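Local coordinates for putative sugar kinase PH1459 (Pyrococcus horikoshii, PDB 3EWM), which binds ATP and, as a PfkB-family carbohydrate kinase, probably phosphorylates a sugar, possibly fructose, at residues K49-S54 with W119-E124; K146-I151 with I183-I188; S209-I214 with V255-L260; A276-Q281 with D292-Y297. All coordinates share one frame; numbering follows the deposited sequence.

Contact 1 (K49-S54 with W119-E124); sequences KSSLIS and WDIVEE
Strand 49-54 and helix 119-124 pack with S51 and I121 as the nearest backbone points, their CA atoms 7.3 Å apart. The short axes come within 9.5 Å, and their N-to-C directions differ by 135°, so the helix runs obliquely against the strand. This is helix-on-sheet packing in the alpha/beta core of a ribokinase-like fold. Strand 49-57 lies between strands 3-7 and 79-82 of the large mixed sheet, and the helix lies over one face of it.

S51, I53, I121 and V122 carry the contact, and all four are buried. S51 and I53 point toward the helix, while L52 between them points to the other face of the sheet, where it meets P36 and A37 of helix 35-45. I121 meets the strand with its short branch. Its CG2 lies anti to the backbone N (chi1 of CG1 -70°) and is 3.6 Å from CB of S51. The hydroxyl of S51 does not depend on the helix, since OG is hydrogen-bonded to OD2 of D75.

The side chains of I53 and I121 lie alongside each other with opposing directions, CD1 of I53 being 3.9 Å from CG2 of I121. V122 comes across I53 at about a right angle. At the exposed end, NZ of K49 is 4.6 Å from OE2 of E124, opposite charges that are near but not in contact. The tightest approach joins two methyl groups, CD1 of I53 and CG1 of V122, at 3.5 Å.

Contact 2 (K146-I151 with I183-I188); sequences KVIKKI and IKLADI
I148 is the first residue of 146-151 to touch segment 183-188, and it does so through L185. V147, just before, packs on W119 of helix 119-124. The side chain of I148 starts toward L185, but its long branch leads away. The contact falls to the short branch. CG2 lies anti to the backbone N and beside the carbonyl carbon (chi1 of CG1 -55°), and it sits 3.8 Å from CB of L185 and 3.9 Å from CD1. I148 also touches V128, F130 and I157, so its buried side chain fills in between the helix and strands 127-131 and 156-160.

K149 follows on the solvent side. Its CG lies 3.9 Å from both CD1 and CD2 of L185. The chain beyond CG is extended, so the ammonium end is carried away from the apolar contact while the aliphatic base covers the leucine. L185 thus crosses both side chains at a slant, with CD1 shared between I148 and K149. I151 ends the helix and packs on V128 and I157.

L185 is the last residue of helix 172-185, and A186 is the first to leave helical backbone angles. The carbonyl oxygen of L185 accepts a hydrogen bond from NZ of K152, just past the partner helix. The chain then enters strand 188-192. Strands 127-131, 156-160 and 188-192 are parallel neighbours, linked in turn by helices 140-151 and 172-185. The contact therefore joins adjacent helices of successive beta-alpha-beta crossovers, as in the ribokinase-like fold.

Contact 3 (S209-I214 with V255-L260); sequences SMLTAI and VGILKL
L211 holds CG anti to the backbone N (chi1 179°), and I257 holds CG1 anti to its carbonyl carbon (chi1 -71°). These torsions send CD2 of L211 and CD1 of I257 toward each other, and the two methyl groups meet at 3.7 Å. The side chains cross at an oblique angle. Both start toward the opposite segment. With the CA atoms of L211 and I257 9.6 Å apart, only the ends of these side chains meet.

M210, a selenomethionine in this crystal, adds a second and looser contact. Its SE lies 4.5 Å from CG2 of I257. I257 therefore uses both branches, the long one against L211 and the short one against the selenium. The contact is purely apolar.

Other apolar side chains surround it. L268 of helix 265-279 touches both L211 and I257, and L265 also touches L211. L263 of a loop packs on M210. The carbonyl oxygen of M210 accepts a hydrogen bond from NZ of K225, which ties this loop residue to strand 220-225.

L211 begins strand 211-215. A backbone hydrogen bond with V189 joins it to strand 188-192, and T212 forms one with I224 on the other side. Through I257 and L211, helix 245-259 packs on one face of the large sheet. The side chain of L211 is about 8 Å from that of K190 and about 11 Å from that of T215. Both are residues that bind ATP. The contact is helix-on-sheet packing in a ribokinase-like kinase, close to the ATP-binding residues K190 and T215.

Contact 4 (A276-Q281 with D292-Y297); sequences AALSTQ and DELLKY
The C-terminal part of helix 265-279 meets the short helix 291-294 and the turn after it, with CA atoms of L278 and L294 8.4 Å apart. L278 is the one residue of the first segment that reaches across. Its chi1 of -69° turns CG toward the other segment, and its two methyls divide the work. CD1 meets CD2 of L294 at 3.5 Å, the two side chains passing with their ends pointing opposite ways. CD1 is also 3.8 Å from CE2 of Y297. CD2 lies 3.8 Å from OH of Y297, the leucine lying obliquely to the ring. O of L294 sits in plane at the edge of that ring. L294 is buried and also touches L274, V275, A300 and L304.

Next to L278, the hydroxyl of T280 turns back onto the preceding backbone. T280 OG1 donates a hydrogen bond to O of A277 at 2.7 Å, nearly in line with the C=O. Two donors grip A277 O, T280 OG1 and T280 N.

Y297 takes the N-cap position of helix 298-304. The contact packs the C-terminal part of helix 265-279 against the short helix 291-294 and the type I turn, L294 to Y297, that leads into helix 298-304.

How the contacts relate
Contacts 1 and 2 touch directly, with centres 15 Å apart. E123 OE2 and K150 NZ form a salt bridge at 2.7 Å, and CG2 of V122 packs on CG2 of I151, so helix 119-124 packs against helix 140-151. Contacts 2 and 3 are also joined, again 15 Å between centres. O of D187 probably accepts hydrogen bonds from N of M210 and N of L211, and CD1 of I188 meets CD1 of I257. Contact 4 stands apart: its centre is 19 Å from that of contact 3, though helices 245-259 and 265-279 follow each other in the chain. Of the four, contact 3 alone approaches the ATP-binding residues.

Contact 1 (K49-S54 with W119-E124)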
loop_
_atom_site.group_PDB
_atom_site.type_symbol
_atom_site.label_atom_id
_atom_site.label_comp_id
_atom_site.label_asym_id
_atom_site.label_seq_id
_atom_site.Cartn_x
_atom_site.Cartn_y
_atom_site.Cartn_z
ATOM N N LYS A 49 -4.573 -0.237 31.250
ATOM C CA LYS A 49 -4.917 -1.362 30.360
ATOM C C LYS A 49 -5.563 -0.847 29.078
ATOM O O LYS A 49 -6.555 -0.114 29.113
ATOM C CB LYS A 49 -5.878 -2.350 31.033
ATOM C CG LYS A 49 -5.233 -3.348 31.972
ATOM C CD LYS A 49 -6.318 -4.238 32.639
ATOM C CE LYS A 49 -6.957 -3.565 33.855
ATOM N NZ LYS A 49 -7.757 -4.538 34.685
ATOM N N SER A 50 -4.971 -1.220 27.951
ATOM C CA SER A 50 -5.367 -0.702 26.652
ATOM C C SER A 50 -5.558 -1.845 25.684
ATOM O O SER A 50 -4.707 -2.717 25.578
ATOM C CB SER A 50 -4.281 0.235 26.132
ATOM O OG SER A 50 -4.659 0.809 24.912
ATOM N N SER A 51 -6.679 -1.828 24.972
ATOM C CA SER A 51 -6.995 -2.861 23.997
ATOM C C SER A 51 -7.345 -2.194 22.690
ATOM O O SER A 51 -7.996 -1.149 22.666
ATOM C CB SER A 51 -8.213 -3.681 24.433
ATOM O OG SER A 51 -7.927 -4.485 25.546
ATOM N N LEU A 52 -6.915 -2.802 21.596
ATOM C CA LEU A 52 -7.238 -2.287 20.293
ATOM C C LEU A 52 -8.030 -3.313 19.513
ATOM O O LEU A 52 -7.644 -4.475 19.400
ATOM C CB LEU A 52 -5.965 -1.889 19.536
ATOM C CG LEU A 52 -6.164 -1.405 18.092
ATOM C CD1 LEU A 52 -6.931 -0.071 18.046
ATOM C CD2 LEU A 52 -4.801 -1.285 17.429
ATOM N N ILE A 53 -9.160 -2.869 18.999
ATOM C CA ILE A 53 -9.966 -3.682 18.119
ATOM C C ILE A 53 -9.757 -3.158 16.721
ATOM O O ILE A 53 -10.038 -1.996 16.420
ATOM C CB ILE A 53 -11.451 -3.632 18.510
ATOM C CG1 ILE A 53 -11.652 -4.371 19.839
ATOM C CG2 ILE A 53 -12.352 -4.215 17.359
ATOM C CD1 ILE A 53 -12.791 -3.812 20.647
ATOM N N SER A 54 -9.248 -4.029 15.866
ATOM C CA SER A 54 -8.952 -3.667 14.512
ATOM C C SER A 54 -8.830 -4.924 13.669
ATOM O O SER A 54 -9.170 -6.036 14.118
ATOM C CB SER A 54 -7.675 -2.833 14.433
ATOM O OG SER A 54 -7.603 -2.233 13.156
ATOM N N TRP A 119 -16.481 -8.874 21.655
ATOM C CA TRP A 119 -17.491 -8.211 22.462
ATOM C C TRP A 119 -17.136 -8.221 23.924
ATOM O O TRP A 119 -17.575 -7.366 24.675
ATOM C CB TRP A 119 -18.833 -8.876 22.233
ATOM C CG TRP A 119 -19.263 -8.698 20.838
ATOM C CD1 TRP A 119 -19.288 -9.645 19.860
ATOM C CD2 TRP A 119 -19.710 -7.487 20.242
ATOM N NE1 TRP A 119 -19.736 -9.102 18.689
ATOM C CE2 TRP A 119 -20.001 -7.772 18.894
ATOM C CE3 TRP A 119 -19.895 -6.183 20.715
ATOM C CZ2 TRP A 119 -20.473 -6.796 18.009
ATOM C CZ3 TRP A 119 -20.361 -5.220 19.839
ATOM C CH2 TRP A 119 -20.654 -5.534 18.502
ATOM N N ASP A 120 -16.322 -9.181 24.327
ATOM C CA ASP A 120 -15.848 -9.221 25.695
ATOM C C ASP A 120 -14.987 -8.007 25.984
ATOM O O ASP A 120 -15.159 -7.346 27.001
ATOM C CB ASP A 120 -15.054 -10.487 25.947
ATOM C CG ASP A 120 -15.930 -11.657 26.330
ATOM O OD1 ASP A 120 -17.181 -11.507 26.454
ATOM O OD2 ASP A 120 -15.343 -12.731 26.530
ATOM N N ILE A 121 -14.062 -7.721 25.080
ATOM C CA ILE A 121 -13.226 -6.529 25.207
ATOM C C ILE A 121 -14.070 -5.248 25.244
ATOM O O ILE A 121 -13.886 -4.409 26.141
ATOM C CB ILE A 121 -12.134 -6.480 24.094
ATOM C CG1 ILE A 121 -11.091 -7.564 24.355
ATOM C CG2 ILE A 121 -11.470 -5.086 24.037
ATOM C CD1 ILE A 121 -10.168 -7.870 23.178
ATOM N N VAL A 122 -15.000 -5.101 24.304
ATOM C CA VAL A 122 -15.832 -3.893 24.287
ATOM C C VAL A 122 -16.698 -3.777 25.565
ATOM O O VAL A 122 -16.892 -2.681 26.082
ATOM C CB VAL A 122 -16.679 -3.707 22.979
ATOM C CG1 VAL A 122 -16.052 -4.430 21.779
ATOM C CG2 VAL A 122 -18.132 -4.106 23.164
ATOM N N GLU A 123 -17.189 -4.900 26.083
ATOM C CA GLU A 123 -17.997 -4.855 27.305
ATOM C C GLU A 123 -17.177 -4.576 28.562
ATOM O O GLU A 123 -17.690 -4.012 29.533
ATOM C CB GLU A 123 -18.854 -6.109 27.461
ATOM C CG GLU A 123 -20.066 -6.101 26.519
ATOM C CD GLU A 123 -21.061 -7.214 26.784
ATOM O OE1 GLU A 123 -20.779 -8.123 27.596
ATOM O OE2 GLU A 123 -22.147 -7.177 26.159
ATOM N N GLU A 124 -15.900 -4.944 28.530
ATOM C CA GLU A 124 -15.007 -4.701 29.646
ATOM C C GLU A 124 -14.613 -3.226 29.730
ATOM O O GLU A 124 -14.383 -2.693 30.820
ATOM C CB GLU A 124 -13.749 -5.570 29.521
ATOM C CG GLU A 124 -12.865 -5.545 30.766
ATOM C CD GLU A 124 -11.555 -6.302 30.611
ATOM O OE1 GLU A 124 -11.390 -7.048 29.604
ATOM O OE2 GLU A 124 -10.687 -6.157 31.514
#

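Contact 2 (K146-I151 with I183-I188)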
loop_
_atom_site.group_PDB
_atom_site.type_symbol
_atom_site.label_atom_id
_atom_site.label_comp_id
_atom_site.label_asym_id
_atom_site.label_seq_id
_atom_site.Cartn_x
_atom_site.Cartn_y
_atom_site.Cartn_z
ATOM N N LYS A 146 -22.322 0.196 14.912
ATOM C CA LYS A 146 -23.019 -0.780 15.749
ATOM C C LYS A 146 -22.332 -1.036 17.083
ATOM O O LYS A 146 -22.987 -1.083 18.104
ATOM C CB LYS A 146 -23.258 -2.071 14.972
ATOM C CG LYS A 146 -24.329 -1.856 13.915
ATOM C CD LYS A 146 -24.721 -3.129 13.202
ATOM C CE LYS A 146 -25.939 -2.838 12.338
ATOM N NZ LYS A 146 -25.601 -1.916 11.215
ATOM N N VAL A 147 -21.014 -1.171 17.081
ATOM C CA VAL A 147 -20.284 -1.375 18.336
ATOM C C VAL A 147 -20.555 -0.230 19.316
ATOM O O VAL A 147 -20.934 -0.445 20.479
ATOM C CB VAL A 147 -18.770 -1.565 18.082
ATOM C CG1 VAL A 147 -18.001 -1.623 19.390
ATOM C CG2 VAL A 147 -18.514 -2.829 17.260
ATOM N N ILE A 148 -20.389 0.988 18.816
ATOM C CA ILE A 148 -20.604 2.196 19.598
ATOM C C ILE A 148 -22.046 2.292 20.110
ATOM O O ILE A 148 -22.259 2.530 21.284
ATOM C CB ILE A 148 -20.221 3.453 18.771
ATOM C CG1 ILE A 148 -18.772 3.341 18.256
ATOM C CG2 ILE A 148 -20.445 4.741 19.576
ATOM C CD1 ILE A 148 -17.700 3.006 19.331
ATOM N N LYS A 149 -23.023 2.084 19.231
ATOM C CA LYS A 149 -24.423 2.061 19.658
ATOM C C LYS A 149 -24.685 0.996 20.723
ATOM O O LYS A 149 -25.410 1.246 21.683
ATOM C CB LYS A 149 -25.352 1.890 18.455
ATOM C CG LYS A 149 -25.271 3.073 17.496
ATOM C CD LYS A 149 -26.192 2.949 16.306
ATOM C CE LYS A 149 -26.069 4.211 15.410
ATOM N NZ LYS A 149 -26.562 4.052 14.031
ATOM N N LYS A 150 -24.080 -0.177 20.568
ATOM C CA LYS A 150 -24.259 -1.275 21.527
ATOM C C LYS A 150 -23.775 -0.897 22.927
ATOM O O LYS A 150 -24.431 -1.227 23.926
ATOM C CB LYS A 150 -23.494 -2.522 21.067
ATOM C CG LYS A 150 -23.834 -3.765 21.864
ATOM C CD LYS A 150 -22.593 -4.540 22.214
ATOM C CE LYS A 150 -22.099 -4.279 23.616
ATOM N NZ LYS A 150 -22.888 -5.074 24.607
ATOM N N ILE A 151 -22.628 -0.223 23.000
ATOM C CA ILE A 151 -22.022 0.123 24.295
ATOM C C ILE A 151 -22.432 1.470 24.879
ATOM O O ILE A 151 -22.106 1.757 26.031
ATOM C CB ILE A 151 -20.485 0.131 24.260
ATOM C CG1 ILE A 151 -19.984 1.157 23.252
ATOM C CG2 ILE A 151 -19.925 -1.256 24.032
ATOM C CD1 ILE A 151 -18.674 1.761 23.648
ATOM N N ILE A 183 -20.655 11.870 16.716
ATOM C CA ILE A 183 -20.500 12.925 17.697
ATOM C C ILE A 183 -21.625 12.820 18.729
ATOM O O ILE A 183 -21.382 12.892 19.931
ATOM C CB ILE A 183 -20.479 14.317 17.038
ATOM C CG1 ILE A 183 -19.174 14.506 16.232
ATOM C CG2 ILE A 183 -20.602 15.379 18.115
ATOM C CD1 ILE A 183 -19.177 15.703 15.260
ATOM N N LYS A 184 -22.849 12.605 18.242
ATOM C CA LYS A 184 -24.021 12.470 19.113
ATOM C C LYS A 184 -23.942 11.256 20.043
ATOM O O LYS A 184 -24.507 11.275 21.131
ATOM C CB LYS A 184 -25.311 12.474 18.290
ATOM C CG LYS A 184 -25.680 13.887 17.814
ATOM C CD LYS A 184 -26.959 13.896 17.006
ATOM C CE LYS A 184 -27.515 15.305 16.907
ATOM N NZ LYS A 184 -28.865 15.304 16.257
ATOM N N LEU A 185 -23.204 10.232 19.625
ATOM C CA LEU A 185 -22.990 9.048 20.448
ATOM C C LEU A 185 -21.859 9.243 21.437
ATOM O O LEU A 185 -21.768 8.521 22.426
ATOM C CB LEU A 185 -22.698 7.824 19.581
ATOM C CG LEU A 185 -23.859 7.223 18.768
ATOM C CD1 LEU A 185 -23.295 6.485 17.596
ATOM C CD2 LEU A 185 -24.733 6.312 19.635
ATOM N N ALA A 186 -21.004 10.231 21.189
ATOM C CA ALA A 186 -19.802 10.387 21.998
ATOM C C ALA A 186 -20.030 11.210 23.261
ATOM O O ALA A 186 -20.680 12.252 23.238
ATOM C CB ALA A 186 -18.660 10.973 21.166
ATOM N N ASP A 187 -19.478 10.713 24.357
ATOM C CA ASP A 187 -19.372 11.468 25.597
ATOM C C ASP A 187 -18.264 12.501 25.480
ATOM O O ASP A 187 -18.393 13.613 25.973
ATOM C CB ASP A 187 -19.023 10.521 26.728
ATOM C CG ASP A 187 -20.111 9.505 26.969
ATOM O OD1 ASP A 187 -21.119 9.880 27.601
ATOM O OD2 ASP A 187 -19.945 8.349 26.535
ATOM N N ILE A 188 -17.178 12.098 24.825
ATOM C CA ILE A 188 -15.966 12.888 24.742
ATOM C C ILE A 188 -15.700 13.070 23.274
ATOM O O ILE A 188 -15.624 12.098 22.513
ATOM C CB ILE A 188 -14.778 12.145 25.399
ATOM C CG1 ILE A 188 -15.058 11.905 26.885
ATOM C CG2 ILE A 188 -13.470 12.906 25.201
ATOM C CD1 ILE A 188 -14.633 10.520 27.345
#

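Contact 3 (S209-I214 with V255-L260)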
loop_
_atom_site.group_PDB
_atom_site.type_symbol
_atom_site.label_atom_id
_atom_site.label_comp_id
_atom_site.label_asym_id
_atom_site.label_seq_id
_atom_site.Cartn_x
_atom_site.Cartn_y
_atom_site.Cartn_z
ATOM N N SER A 209 -21.176 14.824 24.802
ATOM C CA SER A 209 -22.225 15.017 25.807
ATOM C C SER A 209 -21.624 15.372 27.179
ATOM O O SER A 209 -22.218 16.120 27.974
ATOM C CB SER A 209 -23.109 13.767 25.883
ATOM O OG SER A 209 -22.374 12.683 26.393
HETATM N N MSE A 210 -20.422 14.864 27.431
HETATM C CA MSE A 210 -19.754 15.050 28.704
HETATM C C MSE A 210 -18.612 16.059 28.612
HETATM O O MSE A 210 -18.381 16.833 29.548
HETATM C CB MSE A 210 -19.229 13.708 29.199
HETATM C CG MSE A 210 -17.977 13.773 30.056
HETATM SE SE MSE A 210 -17.375 12.037 30.729
HETATM C CE MSE A 210 -18.791 11.716 32.041
ATOM N N LEU A 211 -17.886 16.032 27.494
ATOM C CA LEU A 211 -16.677 16.839 27.354
ATOM C C LEU A 211 -16.251 17.017 25.911
ATOM O O LEU A 211 -16.297 16.090 25.101
ATOM C CB LEU A 211 -15.523 16.208 28.148
ATOM C CG LEU A 211 -14.175 16.922 28.075
ATOM C CD1 LEU A 211 -14.214 18.153 28.960
ATOM C CD2 LEU A 211 -13.041 15.994 28.471
ATOM N N THR A 212 -15.813 18.222 25.593
ATOM C CA THR A 212 -15.295 18.494 24.270
ATOM C C THR A 212 -13.891 19.045 24.424
ATOM O O THR A 212 -13.661 19.953 25.230
ATOM C CB THR A 212 -16.184 19.512 23.534
ATOM O OG1 THR A 212 -17.537 19.064 23.595
ATOM C CG2 THR A 212 -15.776 19.639 22.095
ATOM N N ALA A 213 -12.960 18.488 23.654
ATOM C CA ALA A 213 -11.598 18.980 23.625
ATOM C C ALA A 213 -11.386 19.553 22.250
ATOM O O ALA A 213 -11.496 18.838 21.252
ATOM C CB ALA A 213 -10.605 17.865 23.910
ATOM N N ILE A 214 -11.134 20.858 22.192
ATOM C CA ILE A 214 -10.899 21.505 20.919
ATOM C C ILE A 214 -9.429 21.848 20.856
ATOM O O ILE A 214 -8.933 22.614 21.683
ATOM C CB ILE A 214 -11.777 22.787 20.696
ATOM C CG1 ILE A 214 -13.282 22.464 20.704
ATOM C CG2 ILE A 214 -11.417 23.462 19.377
ATOM C CD1 ILE A 214 -13.718 21.288 19.825
ATOM N N VAL A 255 -7.129 8.753 29.688
ATOM C CA VAL A 255 -6.560 8.285 30.959
ATOM C C VAL A 255 -6.944 9.225 32.116
ATOM O O VAL A 255 -7.355 8.751 33.170
ATOM C CB VAL A 255 -5.039 8.045 30.858
ATOM C CG1 VAL A 255 -4.442 7.802 32.223
ATOM C CG2 VAL A 255 -4.760 6.823 29.949
ATOM N N GLY A 256 -6.844 10.539 31.899
ATOM C CA GLY A 256 -7.290 11.543 32.874
ATOM C C GLY A 256 -8.729 11.372 33.320
ATOM O O GLY A 256 -9.031 11.324 34.524
ATOM N N ILE A 257 -9.623 11.269 32.350
ATOM C CA ILE A 257 -11.033 11.050 32.622
ATOM C C ILE A 257 -11.237 9.747 33.414
ATOM O O ILE A 257 -12.020 9.695 34.373
ATOM C CB ILE A 257 -11.830 11.036 31.300
ATOM C CG1 ILE A 257 -11.898 12.453 30.725
ATOM C CG2 ILE A 257 -13.239 10.453 31.508
ATOM C CD1 ILE A 257 -12.221 12.517 29.241
ATOM N N LEU A 258 -10.522 8.697 33.014
ATOM C CA LEU A 258 -10.608 7.425 33.723
ATOM C C LEU A 258 -10.123 7.540 35.181
ATOM O O LEU A 258 -10.741 6.996 36.086
ATOM C CB LEU A 258 -9.795 6.362 32.981
ATOM C CG LEU A 258 -9.811 4.958 33.597
ATOM C CD1 LEU A 258 -11.132 4.236 33.257
ATOM C CD2 LEU A 258 -8.617 4.174 33.091
ATOM N N LYS A 259 -9.017 8.246 35.392
ATOM C CA LYS A 259 -8.357 8.261 36.697
ATOM C C LYS A 259 -8.916 9.292 37.693
ATOM O O LYS A 259 -8.912 9.048 38.900
ATOM C CB LYS A 259 -6.854 8.477 36.535
ATOM C CG LYS A 259 -6.140 7.347 35.843
ATOM C CD LYS A 259 -6.043 6.117 36.717
ATOM C CE LYS A 259 -4.894 5.265 36.247
ATOM N NZ LYS A 259 -3.793 6.161 35.763
ATOM N N LEU A 260 -9.377 10.438 37.197
ATOM C CA LEU A 260 -9.834 11.504 38.089
ATOM C C LEU A 260 -11.200 11.161 38.682
ATOM O O LEU A 260 -11.970 10.421 38.069
ATOM C CB LEU A 260 -9.858 12.861 37.370
ATOM C CG LEU A 260 -8.486 13.403 36.941
ATOM C CD1 LEU A 260 -8.622 14.575 35.978
ATOM C CD2 LEU A 260 -7.606 13.753 38.164
#

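Contact 4 (A276-Q281 with D292-Y297)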
loop_
_atom_site.group_PDB
_atom_site.type_symbol
_atom_site.label_atom_id
_atom_site.label_comp_id
_atom_site.label_asym_id
_atom_site.label_seq_id
_atom_site.Cartn_x
_atom_site.Cartn_y
_atom_site.Cartn_z
ATOM N N ALA A 276 1.064 16.050 26.107
ATOM C CA ALA A 276 1.291 16.575 24.764
ATOM C C ALA A 276 2.643 17.272 24.656
ATOM O O ALA A 276 3.396 17.009 23.717
ATOM C CB ALA A 276 0.168 17.523 24.317
ATOM N N ALA A 277 2.947 18.141 25.621
ATOM C CA ALA A 277 4.212 18.881 25.609
ATOM C C ALA A 277 5.379 17.902 25.573
ATOM O O ALA A 277 6.270 17.999 24.717
ATOM C CB ALA A 277 4.312 19.786 26.842
ATOM N N LEU A 278 5.349 16.940 26.494
ATOM C CA LEU A 278 6.408 15.934 26.583
ATOM C C LEU A 278 6.455 15.036 25.348
ATOM O O LEU A 278 7.528 14.584 24.963
ATOM C CB LEU A 278 6.285 15.091 27.857
ATOM C CG LEU A 278 6.558 15.693 29.247
ATOM C CD1 LEU A 278 6.642 14.563 30.258
ATOM C CD2 LEU A 278 7.808 16.558 29.302
ATOM N N SER A 279 5.306 14.803 24.711
ATOM C CA SER A 279 5.278 13.990 23.483
ATOM C C SER A 279 6.098 14.601 22.360
ATOM O O SER A 279 6.566 13.881 21.464
ATOM C CB SER A 279 3.850 13.734 22.983
ATOM O OG SER A 279 3.302 14.875 22.367
ATOM N N THR A 280 6.264 15.924 22.396
ATOM C CA THR A 280 6.983 16.617 21.330
ATOM C C THR A 280 8.472 16.307 21.322
ATOM O O THR A 280 9.158 16.646 20.364
ATOM C CB THR A 280 6.819 18.140 21.369
ATOM O OG1 THR A 280 7.545 18.672 22.488
ATOM C CG2 THR A 280 5.342 18.546 21.439
ATOM N N GLN A 281 8.961 15.681 22.387
ATOM C CA GLN A 281 10.375 15.375 22.535
ATOM C C GLN A 281 10.693 13.977 22.000
ATOM O O GLN A 281 11.846 13.570 21.993
ATOM C CB GLN A 281 10.789 15.500 24.002
ATOM C CG GLN A 281 10.464 16.851 24.591
ATOM C CD GLN A 281 11.082 17.979 23.789
ATOM O OE1 GLN A 281 10.390 18.718 23.082
ATOM N NE2 GLN A 281 12.388 18.101 23.872
ATOM N N ASP A 292 6.367 6.601 33.951
ATOM C CA ASP A 292 7.545 6.802 34.808
ATOM C C ASP A 292 8.195 8.178 34.580
ATOM O O ASP A 292 8.604 8.834 35.530
ATOM C CB ASP A 292 8.554 5.655 34.660
ATOM C CG ASP A 292 9.004 5.435 33.220
ATOM O OD1 ASP A 292 9.629 6.344 32.625
ATOM O OD2 ASP A 292 8.752 4.337 32.676
ATOM N N GLU A 293 8.258 8.620 33.328
ATOM C CA GLU A 293 8.741 9.964 33.022
ATOM C C GLU A 293 7.806 11.038 33.545
ATOM O O GLU A 293 8.262 12.073 34.025
ATOM C CB GLU A 293 8.844 10.187 31.525
ATOM C CG GLU A 293 9.569 9.161 30.723
ATOM C CD GLU A 293 9.337 9.415 29.253
ATOM O OE1 GLU A 293 8.890 8.490 28.545
ATOM O OE2 GLU A 293 9.553 10.575 28.833
ATOM N N LEU A 294 6.498 10.803 33.410
ATOM C CA LEU A 294 5.486 11.778 33.799
ATOM C C LEU A 294 5.413 11.967 35.302
ATOM O O LEU A 294 5.118 13.063 35.783
ATOM C CB LEU A 294 4.114 11.377 33.263
ATOM C CG LEU A 294 3.913 11.602 31.764
ATOM C CD1 LEU A 294 2.779 10.712 31.271
ATOM C CD2 LEU A 294 3.641 13.061 31.390
ATOM N N LEU A 295 5.699 10.900 36.039
ATOM C CA LEU A 295 5.646 10.939 37.498
ATOM C C LEU A 295 6.621 11.956 38.116
ATOM O O LEU A 295 6.438 12.368 39.254
ATOM C CB LEU A 295 5.858 9.541 38.072
ATOM C CG LEU A 295 4.681 8.672 38.547
ATOM C CD1 LEU A 295 3.328 9.065 38.009
ATOM C CD2 LEU A 295 4.982 7.240 38.213
ATOM N N LYS A 296 7.616 12.384 37.341
ATOM C CA LYS A 296 8.577 13.416 37.769
ATOM C C LYS A 296 7.957 14.815 37.841
ATOM O O LYS A 296 8.584 15.750 38.352
ATOM C CB LYS A 296 9.797 13.446 36.837
ATOM C CG LYS A 296 10.365 12.066 36.475
ATOM C CD LYS A 296 11.313 11.517 37.514
ATOM C CE LYS A 296 12.740 12.016 37.298
ATOM N NZ LYS A 296 13.683 11.378 38.276
ATOM N N TYR A 297 6.732 14.946 37.333
ATOM C CA TYR A 297 6.005 16.218 37.279
ATOM C C TYR A 297 4.747 16.147 38.116
ATOM O O TYR A 297 4.061 15.118 38.129
ATOM C CB TYR A 297 5.615 16.561 35.835
ATOM C CG TYR A 297 6.791 16.696 34.907
ATOM C CD1 TYR A 297 7.387 17.934 34.685
ATOM C CD2 TYR A 297 7.325 15.574 34.260
ATOM C CE1 TYR A 297 8.483 18.056 33.824
ATOM C CE2 TYR A 297 8.420 15.687 33.403
ATOM C CZ TYR A 297 8.992 16.924 33.191
ATOM O OH TYR A 297 10.077 17.034 32.345
#